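Local coordinates for protein endo-1,3-beta-glucanase, family GH16 (PDB 4CRQ) that probably cleaves internal beta-1,3 linkages of laminarin-type glucans through the family GH16 catalytic module that this chain represents, at residues Asp18-Thr23 with Arg68-Gly73; Gly102-Ser107 with Phe192-Phe197. The protein carries 1 engineered substitution. All blocks are in the same frame, centred on the assembly; numbering follows the deposited sequence.

Overall arrangement
The two contacts lie in the beta-jelly-roll sandwich of the GH16 module, a concanavalin-clan fold, their centres about 15 Å apart; both segments of contact 1 precede those of contact 2 in the chain. Contact 1 pairs strand 20-22 with strand 62-70. Contact 2 joins the end of strand 94-102, where the chain turns into helix 105-108, to the start of strand 196-204. The pairings give the lateral order 94-102, 196-204, 62-70, 20-22, so strands far apart in sequence lie side by side. The contacts also touch directly: T71 OG1 packs 3.4 Å from F197 CB, and Q72 NE2 lies 3.6 Å from I105 CG2.

Contact 1 (Asp18-Thr23 with Arg68-Gly73); sequences DWVFET and RMKTQG. With ACT (acetate ion), chain F.
E22 reaches across the antiparallel pair of strands 20-22 and 62-70 to R68 and K70. R68 leaves with CG anti to the backbone N (chi1 174°) and stays extended to NE, which donates to E22 OE1 at 2.7 Å from above the carboxylate plane, the two flat groups turned 64° apart. E22 OE2 has K70 NZ only as a weak salt-bridge partner, 3.5 Å away; K70 NZ also donates to Q72 OE1 (2.7 Å) and to OXT of an acetate, probably from the crystallisation liquor, while R68 NH2 donates to the acetate's other oxygen. With an alanine in place of R68, E22 OE1 would probably lose its cationic mate and the acetate one of its donors. Among the residues pointing to the other face, M69 CG packs 3.4 Å from F21 CE2. The chain of M69 then bends (chi3 65°), and its CE lies over the W19 indole, 3.9 Å from the five-membered ring centroid. T71 CG2 covers the opposite indole face, 3.7 Å from the six-membered centroid, and W19 NE1 donates a hydrogen bond to D9. Two cations around one carboxylate would favour its charge, yet the 2.5 Å between E22 OE2 and acetate O suggests that one of the two acids is probably protonated.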
ATOM      1  N   ASP A  18       2.534  15.469   5.405  1.00 22.03           N
ATOM      2  CA  ASP A  18       2.705  14.238   6.221  1.00 21.61           C
ATOM      3  C   ASP A  18       3.385  13.068   5.524  1.00 22.35           C
ATOM      4  O   ASP A  18       3.429  11.974   6.059  1.00 26.66           O
ATOM      5  CB  ASP A  18       1.355  13.846   6.857  1.00 22.76           C
ATOM      6  CG  ASP A  18       0.838  14.927   7.759  1.00 24.79           C
ATOM      7  OD1 ASP A  18       1.610  15.357   8.642  1.00 29.16           O
ATOM      8  OD2 ASP A  18      -0.318  15.365   7.586  1.00 24.80           O
ATOM      9  N   TRP A  19       3.934  13.326   4.343  1.00 21.32           N
ATOM     10  CA  TRP A  19       4.620  12.284   3.586  1.00 20.47           C
ATOM     11  C   TRP A  19       6.117  12.413   3.535  1.00 19.94           C
ATOM     12  O   TRP A  19       6.654  13.509   3.355  1.00 25.90           O
ATOM     13  CB  TRP A  19       4.094  12.271   2.159  1.00 21.49           C
ATOM     14  CG  TRP A  19       2.613  12.008   2.055  1.00 18.89           C
ATOM     15  CD1 TRP A  19       1.593  12.946   1.920  1.00 22.06           C
ATOM     16  CD2 TRP A  19       1.931  10.695   2.064  1.00 20.57           C
ATOM     17  NE1 TRP A  19       0.365  12.326   1.844  1.00 23.13           N
ATOM     18  CE2 TRP A  19       0.494  10.981   1.928  1.00 20.98           C
ATOM     19  CE3 TRP A  19       2.353   9.352   2.166  1.00 19.91           C
ATOM     20  CZ2 TRP A  19      -0.468   9.959   1.894  1.00 20.57           C
ATOM     21  CZ3 TRP A  19       1.377   8.337   2.136  1.00 19.93           C
ATOM     22  CH2 TRP A  19      -0.004   8.637   2.000  1.00 21.07           C
ATOM     23  N   VAL A  20       6.777  11.268   3.686  1.00 20.86           N
ATOM     24  CA  VAL A  20       8.227  11.080   3.572  1.00 25.71           C
ATOM     25  C   VAL A  20       8.435  10.210   2.346  1.00 23.89           C
ATOM     26  O   VAL A  20       7.708   9.210   2.148  1.00 23.99           O
ATOM     27  CB  VAL A  20       8.790  10.383   4.843  1.00 28.30           C
ATOM     28  CG1 VAL A  20      10.254   9.968   4.701  1.00 29.10           C
ATOM     29  CG2 VAL A  20       8.595  11.289   6.053  1.00 32.50           C
ATOM     30  N   PHE A  21       9.422  10.555   1.529  1.00 21.86           N
ATOM     31  CA  PHE A  21       9.720   9.812   0.294  1.00 23.32           C
ATOM     32  C   PHE A  21      10.897   8.901   0.525  1.00 25.67           C
ATOM     33  O   PHE A  21      11.897   9.315   1.103  1.00 30.76           O
ATOM     34  CB  PHE A  21       9.987  10.798  -0.841  1.00 25.30           C
ATOM     35  CG  PHE A  21       8.792  11.646  -1.143  1.00 28.24           C
ATOM     36  CD1 PHE A  21       8.559  12.834  -0.416  1.00 30.34           C
ATOM     37  CD2 PHE A  21       7.871  11.262  -2.131  1.00 31.52           C
ATOM     38  CE1 PHE A  21       7.437  13.626  -0.669  1.00 32.97           C
ATOM     39  CE2 PHE A  21       6.742  12.062  -2.390  1.00 34.17           C
ATOM     40  CZ  PHE A  21       6.526  13.238  -1.659  1.00 32.61           C
ATOM     41  N   GLU A  22      10.768   7.660   0.075  1.00 23.07           N
ATOM     42  CA  GLU A  22      11.865   6.685   0.152  1.00 23.89           C
ATOM     43  C   GLU A  22      12.607   6.672  -1.175  1.00 21.99           C
ATOM     44  O   GLU A  22      12.035   7.013  -2.218  1.00 25.16           O
ATOM     45  CB  GLU A  22      11.337   5.316   0.565  1.00 27.63           C
ATOM     46  CG  GLU A  22      10.893   5.356   2.022  1.00 29.91           C
ATOM     47  CD  GLU A  22      10.342   4.055   2.505  1.00 28.64           C
ATOM     48  OE1 GLU A  22       9.251   3.678   2.075  1.00 35.31           O
ATOM     49  OE2 GLU A  22      11.029   3.423   3.343  1.00 34.54           O
ATOM     50  N   THR A  23      13.884   6.295  -1.145  1.00 24.97           N
ATOM     51  CA  THR A  23      14.675   6.267  -2.357  1.00 23.35           C
ATOM     52  C   THR A  23      15.451   4.967  -2.421  1.00 25.79           C
ATOM     53  O   THR A  23      15.686   4.331  -1.360  1.00 25.52           O
ATOM     54  CB  THR A  23      15.675   7.468  -2.433  1.00 24.51           C
ATOM     55  OG1 THR A  23      16.617   7.336  -1.367  1.00 30.22           O
ATOM     56  CG2 THR A  23      15.038   8.825  -2.291  1.00 23.01           C
ATOM     57  N   ARG A  68       7.834   5.707  -3.704  1.00 17.98           N
ATOM     58  CA  ARG A  68       7.317   5.072  -2.504  1.00 18.79           C
ATOM     59  C   ARG A  68       7.284   6.153  -1.428  1.00 20.23           C
ATOM     60  O   ARG A  68       8.299   6.808  -1.162  1.00 20.85           O
ATOM     61  CB  ARG A  68       8.189   3.875  -2.082  1.00 20.14           C
ATOM     62  CG  ARG A  68       7.792   3.254  -0.736  1.00 19.75           C
ATOM     63  CD  ARG A  68       8.477   1.898  -0.562  1.00 22.16           C
ATOM     64  NE  ARG A  68       8.475   1.434   0.834  1.00 22.63           N
ATOM     65  CZ  ARG A  68       8.558   0.149   1.216  1.00 22.01           C
ATOM     66  NH1 ARG A  68       8.607  -0.832   0.302  1.00 22.67           N
ATOM     67  NH2 ARG A  68       8.569  -0.150   2.509  1.00 23.07           N
ATOM     68  N   MET A  69       6.112   6.332  -0.817  1.00 19.13           N
ATOM     69  CA  MET A  69       5.868   7.388   0.161  1.00 20.02           C
ATOM     70  C   MET A  69       5.241   6.826   1.415  1.00 20.26           C
ATOM     71  O   MET A  69       4.482   5.879   1.325  1.00 19.51           O
ATOM     72  CB  MET A  69       4.846   8.345  -0.438  1.00 25.60           C
ATOM     73  CG  MET A  69       5.232   9.037  -1.709  1.00 28.43           C
ATOM     74  SD  MET A  69       3.754   9.650  -2.545  1.00 26.89           S
ATOM     75  CE  MET A  69       3.085  10.904  -1.422  1.00 24.36           C
ATOM     76  N   LYS A  70       5.530   7.404   2.580  1.00 19.00           N
ATOM     77  CA  LYS A  70       4.987   6.910   3.848  1.00 18.47           C
ATOM     78  C   LYS A  70       4.707   8.074   4.771  1.00 19.69           C
ATOM     79  O   LYS A  70       5.327   9.131   4.611  1.00 21.85           O
ATOM     80  CB  LYS A  70       5.979   5.883   4.474  1.00 20.25           C
ATOM     81  CG  LYS A  70       7.334   6.501   4.818  1.00 22.41           C
ATOM     82  CD  LYS A  70       8.360   5.506   5.349  1.00 22.62           C
ATOM     83  CE  LYS A  70       9.684   6.204   5.624  1.00 24.01           C
ATOM     84  NZ  LYS A  70      10.680   5.275   6.235  1.00 27.70           N
ATOM     85  N   THR A  71       3.793   7.872   5.730  1.00 19.37           N
ATOM     86  CA  THR A  71       3.504   8.907   6.718  1.00 18.63           C
ATOM     87  C   THR A  71       4.277   8.648   8.022  1.00 20.37           C
ATOM     88  O   THR A  71       4.020   9.319   9.030  1.00 22.05           O
ATOM     89  CB  THR A  71       1.987   9.024   7.015  1.00 19.28           C
ATOM     90  OG1 THR A  71       1.515   7.839   7.663  1.00 20.13           O
ATOM     91  CG2 THR A  71       1.197   9.254   5.741  1.00 19.45           C
ATOM     92  N   GLN A  72       5.201   7.677   8.016  1.00 21.09           N
ATOM     93  CA  GLN A  72       5.992   7.346   9.218  1.00 21.79           C
ATOM     94  C   GLN A  72       6.600   8.574   9.909  1.00 24.51           C
ATOM     95  O   GLN A  72       7.266   9.377   9.236  1.00 25.43           O
ATOM     96  CB  GLN A  72       7.058   6.301   8.883  1.00 23.63           C
ATOM     97  CG  GLN A  72       7.887   5.846  10.081  1.00 24.83           C
ATOM     98  CD  GLN A  72       8.891   4.789   9.686  1.00 28.13           C
ATOM     99  OE1 GLN A  72       9.318   4.732   8.527  1.00 31.83           O
ATOM    100  NE2 GLN A  72       9.271   3.936  10.639  1.00 29.98           N
ATOM    101  N   GLY A  73       6.352   8.714  11.221  1.00 26.57           N
ATOM    102  CA  GLY A  73       6.867   9.840  12.021  1.00 28.98           C
ATOM    103  C   GLY A  73       6.070  11.139  11.916  1.00 24.73           C
ATOM    104  O   GLY A  73       6.384  12.130  12.611  1.00 28.31           O
TER
HETATM  105  C   ACT F1257       9.925   1.558   5.799  1.00 51.65           C
HETATM  106  O   ACT F1257       9.636   1.751   4.599  1.00 37.98           O
HETATM  107  OXT ACT F1257      10.665   2.293   6.513  1.00 44.60           O
HETATM  108  CH3 ACT F1257       9.335   0.349   6.408  1.00 45.83           C
HETATM  109  O   HOH W   1       9.878   7.929  -3.795  1.00 22.48           O

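Contact 2 (Gly102-Ser107 with Phe192-Phe197); sequences GNNITS and FQNEFF
A type I beta turn from G102 to I105 carries the chain from the end of strand 94-102 into the short helix 105-108, and here it packs on the beginning of strand 196-204 within the beta-jelly-roll sandwich of family GH16. G102 and F196 form an antiparallel non-hydrogen-bonded pair. G102 CA sits almost squarely over one face of the F196 phenyl, 3.7 Å from its centroid and 8° off the normal, a CH-pi contact; W163 meets the same ring in an edge-to-face arrangement. A side chain at position 102 would be crowded by N104 OD1. Beside this pair, N103 N donates a nearly straight hydrogen bond of 2.9 Å to E195 O. That carbonyl also receives a bond from a water, which in turn accepts from N104 N at 3.2 Å, so one oxygen ties down two successive residues of the turn. The polar ends of N103 and E195 both go to S76, and N104 ND2 bonds to E191 beyond the contact. In F197, chi1 of 59° sets CG between the backbone N and the carbonyl carbon, and two contacts at the ring edge follow. I105 CG2 touches the edge at CE2, 4.0 Å away. The N103 amide lies nearly coplanar with the same phenyl, 16° between planes, and its OD1 meets the ring edge at F197 CD2, 3.5 Å away.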
ATOM      1  N   GLY A 102       3.182  -1.134  11.250  1.00 22.40           N
ATOM      2  CA  GLY A 102       3.198  -0.678  12.644  1.00 24.80           C
ATOM      3  C   GLY A 102       4.331   0.310  12.883  1.00 26.18           C
ATOM      4  O   GLY A 102       5.454   0.113  12.376  1.00 26.20           O
ATOM      5  N   ASN A 103       4.037   1.379  13.632  1.00 25.93           N
ATOM      6  CA  ASN A 103       5.078   2.338  14.081  1.00 26.97           C
ATOM      7  C   ASN A 103       6.282   1.665  14.712  1.00 29.45           C
ATOM      8  O   ASN A 103       7.409   2.164  14.599  1.00 29.88           O
ATOM      9  CB  ASN A 103       4.530   3.297  15.128  1.00 29.65           C
ATOM     10  CG  ASN A 103       3.698   4.415  14.542  1.00 27.27           C
ATOM     11  OD1 ASN A 103       3.553   4.551  13.315  1.00 28.71           O
ATOM     12  ND2 ASN A 103       3.145   5.229  15.421  1.00 27.01           N
ATOM     13  N   ASN A 104       6.047   0.533  15.386  1.00 27.40           N
ATOM     14  CA  ASN A 104       7.142  -0.137  16.119  1.00 29.62           C
ATOM     15  C   ASN A 104       8.119  -0.945  15.234  1.00 28.06           C
ATOM     16  O   ASN A 104       8.988  -1.661  15.762  1.00 34.15           O
ATOM     17  CB  ASN A 104       6.591  -0.978  17.286  1.00 32.67           C
ATOM     18  CG  ASN A 104       5.755  -2.171  16.832  1.00 29.49           C
ATOM     19  OD1 ASN A 104       5.477  -2.358  15.632  1.00 33.27           O
ATOM     20  ND2 ASN A 104       5.338  -2.980  17.794  1.00 31.62           N
ATOM     21  N   ILE A 105       7.975  -0.827  13.908  1.00 29.46           N
ATOM     22  CA  ILE A 105       8.897  -1.473  12.955  1.00 28.71           C
ATOM     23  C   ILE A 105      10.354  -1.125  13.316  1.00 29.57           C
ATOM     24  O   ILE A 105      11.257  -1.949  13.173  1.00 33.92           O
ATOM     25  CB  ILE A 105       8.553  -1.121  11.471  1.00 29.59           C
ATOM     26  CG1 ILE A 105       9.326  -2.046  10.504  1.00 29.94           C
ATOM     27  CG2 ILE A 105       8.715   0.382  11.150  1.00 30.54           C
ATOM     28  CD1 ILE A 105       8.892  -2.013   9.053  1.00 31.30           C
ATOM     29  N   THR A 106      10.561   0.110  13.789  1.00 32.65           N
ATOM     30  CA  THR A 106      11.897   0.594  14.182  1.00 35.49           C
ATOM     31  C   THR A 106      12.500  -0.176  15.372  1.00 33.36           C
ATOM     32  O   THR A 106      13.730  -0.173  15.542  1.00 40.88           O
ATOM     33  CB  THR A 106      11.887   2.108  14.469  1.00 36.62           C
ATOM     34  OG1 THR A 106      10.843   2.403  15.409  1.00 39.39           O
ATOM     35  CG2 THR A 106      11.656   2.906  13.171  1.00 38.02           C
ATOM     36  N   SER A 107      11.664  -0.831  16.179  1.00 36.09           N
ATOM     37  CA  SER A 107      12.196  -1.616  17.300  1.00 38.70           C
ATOM     38  C   SER A 107      11.989  -3.126  17.185  1.00 35.95           C
ATOM     39  O   SER A 107      12.838  -3.845  17.586  1.00 48.96           O
ATOM     40  CB  SER A 107      11.713  -1.086  18.659  1.00 43.84           C
ATOM     41  OG  SER A 107      10.310  -1.065  18.736  1.00 44.92           O
ATOM     42  N   PHE A 192      -1.744  -5.808  16.038  1.00 28.14           N
ATOM     43  CA  PHE A 192      -2.753  -4.940  15.380  1.00 28.29           C
ATOM     44  C   PHE A 192      -3.540  -4.043  16.355  1.00 30.38           C
ATOM     45  O   PHE A 192      -4.506  -3.388  15.955  1.00 32.22           O
ATOM     46  CB  PHE A 192      -3.645  -5.777  14.435  1.00 28.24           C
ATOM     47  CG  PHE A 192      -2.858  -6.417  13.331  1.00 30.08           C
ATOM     48  CD1 PHE A 192      -2.490  -5.673  12.186  1.00 30.11           C
ATOM     49  CD2 PHE A 192      -2.459  -7.766  13.431  1.00 31.30           C
ATOM     50  CE1 PHE A 192      -1.742  -6.272  11.162  1.00 31.10           C
ATOM     51  CE2 PHE A 192      -1.715  -8.373  12.413  1.00 29.09           C
ATOM     52  CZ  PHE A 192      -1.358  -7.621  11.273  1.00 32.85           C
ATOM     53  N   GLN A 193      -3.106  -4.007  17.618  1.00 29.52           N
ATOM     54  CA  GLN A 193      -3.665  -3.112  18.626  1.00 31.33           C
ATOM     55  C   GLN A 193      -2.769  -1.889  18.865  1.00 32.01           C
ATOM     56  O   GLN A 193      -2.868  -1.226  19.890  1.00 38.51           O
ATOM     57  CB  GLN A 193      -3.886  -3.850  19.955  1.00 34.96           C
ATOM     58  CG  GLN A 193      -4.691  -5.117  19.839  1.00 40.33           C
ATOM     59  CD  GLN A 193      -6.143  -4.869  19.537  1.00 43.87           C
ATOM     60  OE1 GLN A 193      -6.699  -3.844  19.903  1.00 49.85           O
ATOM     61  NE2 GLN A 193      -6.768  -5.818  18.877  1.00 51.07           N
ATOM     62  N   ASN A 194      -1.904  -1.593  17.912  1.00 30.64           N
ATOM     63  CA  ASN A 194      -0.947  -0.493  18.003  1.00 30.18           C
ATOM     64  C   ASN A 194      -1.161   0.524  16.876  1.00 27.84           C
ATOM     65  O   ASN A 194      -2.008   0.298  15.990  1.00 28.45           O
ATOM     66  CB  ASN A 194       0.481  -1.058  17.971  1.00 30.72           C
ATOM     67  CG  ASN A 194       0.816  -1.967  19.164  1.00 36.92           C
ATOM     68  OD1 ASN A 194       1.506  -2.991  19.009  1.00 42.94           O
ATOM     69  ND2 ASN A 194       0.352  -1.597  20.355  1.00 36.41           N
ATOM     70  N   GLU A 195      -0.404   1.628  16.900  1.00 25.87           N
ATOM     71  CA  GLU A 195      -0.496   2.646  15.848  1.00 23.92           C
ATOM     72  C   GLU A 195       0.269   2.209  14.597  1.00 25.54           C
ATOM     73  O   GLU A 195       1.362   1.640  14.687  1.00 25.59           O
ATOM     74  CB  GLU A 195       0.011   4.019  16.303  1.00 25.63           C
ATOM     75  CG  GLU A 195      -0.875   4.645  17.357  1.00 29.86           C
ATOM     76  CD  GLU A 195      -0.705   6.141  17.504  1.00 43.55           C
ATOM     77  OE1 GLU A 195      -0.101   6.807  16.650  1.00 40.79           O
ATOM     78  OE2 GLU A 195      -1.201   6.678  18.497  1.00 51.85           O
ATOM     79  N   PHE A 196      -0.324   2.488  13.438  1.00 22.39           N
ATOM     80  CA  PHE A 196       0.250   2.163  12.126  1.00 21.04           C
ATOM     81  C   PHE A 196       0.334   3.415  11.254  1.00 20.96           C
ATOM     82  O   PHE A 196      -0.552   4.271  11.334  1.00 21.56           O
ATOM     83  CB  PHE A 196      -0.620   1.120  11.362  1.00 21.09           C
ATOM     84  CG  PHE A 196      -0.477  -0.335  11.824  1.00 23.00           C
ATOM     85  CD1 PHE A 196      -0.664  -0.732  13.162  1.00 24.63           C
ATOM     86  CD2 PHE A 196      -0.189  -1.324  10.870  1.00 24.11           C
ATOM     87  CE1 PHE A 196      -0.524  -2.075  13.521  1.00 22.95           C
ATOM     88  CE2 PHE A 196      -0.055  -2.660  11.217  1.00 25.50           C
ATOM     89  CZ  PHE A 196      -0.222  -3.045  12.549  1.00 24.37           C
ATOM     90  N   PHE A 197       1.367   3.536  10.418  1.00 21.34           N
ATOM     91  CA  PHE A 197       1.475   4.637   9.444  1.00 21.44           C
ATOM     92  C   PHE A 197       1.072   4.100   8.047  1.00 20.39           C
ATOM     93  O   PHE A 197       0.995   2.870   7.841  1.00 21.31           O
ATOM     94  CB  PHE A 197       2.867   5.292   9.447  1.00 21.25           C
ATOM     95  CG  PHE A 197       4.014   4.349   9.128  1.00 20.65           C
ATOM     96  CD1 PHE A 197       4.426   4.124   7.786  1.00 20.79           C
ATOM     97  CD2 PHE A 197       4.715   3.687  10.169  1.00 22.82           C
ATOM     98  CE1 PHE A 197       5.497   3.267   7.492  1.00 23.30           C
ATOM     99  CE2 PHE A 197       5.787   2.815   9.875  1.00 22.91           C
ATOM    100  CZ  PHE A 197       6.174   2.612   8.534  1.00 21.28           C
TER
HETATM  101  O   HOH W   2       3.060  -0.180  16.134  1.00 28.63           O